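Local coordinates for protein rRNA adenine N-6-methyltransferase (Saccharopolyspora erythraea, PDB 6NVM) that dimethylates a single adenine of 23S rRNA with S-adenosylmethionine as methyl donor, lowering ribosome affinity for macrolide, lincosamide and streptogramin B antibiotics, at residues A63-L68 with S213-L218. Numbering follows the deposited sequence. Where two conformers were deposited one is given.
Sequences AETAEL and SAIMRL
The C-terminal end of helix 56-65 packs against the central sheet of the Rossmann-like methyltransferase domain, where Arg217 of strand 213-220 reaches across to the last turn of the helix. Its NH1 donates to the carbonyl oxygen of Thr65, with 2.6 Å between NH1 and O. That oxygen sits at the guanidinium edge, close to the guanidinium plane, and the nitrogen approaches in the carbonyl plane on a lone pair, although the N-H is bent to 145°. Arg217 leaves its strand with CG anti to the backbone N (chi1 178°) and bends at chi3, which brings the guanidinium round to the Thr65 carbonyl. Over one face of the guanidinium lies the Thr65 methyl, CG2 being 3.5 Å from NH1; the same methyl reaches Ile215 CG2 at 4.4 Å, while Thr65 OG1 turns back to the carbonyl of Arg61. Beyond the helix, Glu67 takes positive phi, and its side chain crosses that of Arg217 at about a right angle. The salt bridge here is long, 3.7 Å from Glu67 OE2 to Arg217 NH1, and purely electrostatic, since the oxygen stands well out of the guanidinium plane. Each charge has another partner: Glu195 for Arg217 NH2, Arg219 for Glu67 OE1. A positive group at the carbonyl end of a helix should also suit the helix dipole. A helix laid against a seven-stranded sheet whose strand 213-220 runs antiparallel to its neighbours is the layered architecture of a class I methyltransferase.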
# COMPACT_ATOMS: atom_id res chain seq x y z
N ALA A 63 -7.51 -10.56 -8.54
CA ALA A 63 -7.07 -11.85 -8.02
C ALA A 63 -5.69 -12.22 -8.54
O ALA A 63 -4.85 -12.73 -7.78
CB ALA A 63 -8.10 -12.93 -8.37
N GLU A 64 -5.43 -11.98 -9.83
CA GLU A 64 -4.12 -12.25 -10.39
C GLU A 64 -3.05 -11.31 -9.83
O GLU A 64 -1.90 -11.72 -9.65
CB GLU A 64 -4.19 -12.15 -11.92
CG GLU A 64 -5.11 -13.21 -12.54
CD GLU A 64 -5.54 -12.87 -13.96
OE1 GLU A 64 -5.46 -11.68 -14.35
OE2 GLU A 64 -5.97 -13.79 -14.68
N THR A 65 -3.42 -10.07 -9.53
CA THR A 65 -2.47 -9.11 -8.98
C THR A 65 -1.97 -9.52 -7.61
O THR A 65 -0.85 -9.15 -7.21
CB THR A 65 -3.12 -7.72 -8.90
OG1 THR A 65 -3.39 -7.24 -10.22
CG2 THR A 65 -2.23 -6.72 -8.18
N ALA A 66 -2.78 -10.25 -6.85
CA ALA A 66 -2.44 -10.54 -5.46
C ALA A 66 -1.29 -11.52 -5.32
O ALA A 66 -0.81 -11.71 -4.20
CB ALA A 66 -3.68 -11.06 -4.73
N GLU A 67 -0.84 -12.14 -6.41
CA GLU A 67 0.29 -13.06 -6.39
C GLU A 67 0.08 -14.16 -5.35
O GLU A 67 0.88 -14.37 -4.44
CB GLU A 67 1.59 -12.29 -6.14
CG GLU A 67 1.87 -11.29 -7.25
CD GLU A 67 3.19 -10.55 -7.10
OE1 GLU A 67 3.58 -10.23 -5.95
OE2 GLU A 67 3.82 -10.28 -8.15
N LEU A 68 -1.01 -14.89 -5.54
CA LEU A 68 -1.44 -15.92 -4.61
C LEU A 68 -0.85 -17.28 -5.00
O LEU A 68 -0.41 -17.49 -6.13
CB LEU A 68 -2.96 -16.01 -4.57
CG LEU A 68 -3.67 -14.69 -4.25
CD1 LEU A 68 -5.18 -14.89 -4.35
CD2 LEU A 68 -3.26 -14.18 -2.87
N SER A 213 -11.72 4.79 -9.50
CA SER A 213 -10.94 4.03 -8.54
C SER A 213 -9.66 3.53 -9.22
O SER A 213 -9.37 3.85 -10.37
CB SER A 213 -11.76 2.88 -7.97
OG SER A 213 -12.88 3.35 -7.24
N ALA A 214 -8.91 2.71 -8.49
CA ALA A 214 -7.67 2.16 -9.01
C ALA A 214 -7.32 0.92 -8.19
O ALA A 214 -7.76 0.77 -7.05
CB ALA A 214 -6.53 3.18 -8.95
N ILE A 215 -6.55 0.04 -8.81
CA ILE A 215 -5.91 -1.06 -8.10
C ILE A 215 -4.48 -0.65 -7.81
O ILE A 215 -3.74 -0.25 -8.72
CB ILE A 215 -5.94 -2.37 -8.92
CG1 ILE A 215 -7.38 -2.74 -9.27
CG2 ILE A 215 -5.28 -3.49 -8.13
CD1 ILE A 215 -7.49 -3.82 -10.32
N MET A 216 -4.08 -0.75 -6.55
CA MET A 216 -2.71 -0.52 -6.14
C MET A 216 -2.26 -1.70 -5.29
O MET A 216 -3.08 -2.40 -4.68
CB MET A 216 -2.54 0.79 -5.36
CG MET A 216 -3.31 0.86 -4.05
SD MET A 216 -2.98 2.37 -3.11
CE MET A 216 -1.25 2.18 -2.73
N ARG A 217 -0.95 -1.92 -5.24
CA ARG A 217 -0.38 -3.06 -4.54
C ARG A 217 0.84 -2.63 -3.74
O ARG A 217 1.67 -1.86 -4.23
CB ARG A 217 -0.00 -4.17 -5.53
CG ARG A 217 0.65 -5.40 -4.89
CD ARG A 217 0.83 -6.51 -5.93
NE ARG A 217 1.57 -6.04 -7.10
CZ ARG A 217 1.67 -6.70 -8.25
NH1 ARG A 217 1.08 -7.88 -8.40
NH2 ARG A 217 2.36 -6.18 -9.25
N LEU A 218 0.92 -3.11 -2.51
CA LEU A 218 2.13 -3.07 -1.70
C LEU A 218 2.77 -4.45 -1.71
O LEU A 218 2.08 -5.46 -1.59
CB LEU A 218 1.84 -2.66 -0.26
CG LEU A 218 1.01 -1.41 -0.00
CD1 LEU A 218 0.91 -1.15 1.50
CD2 LEU A 218 1.61 -0.23 -0.71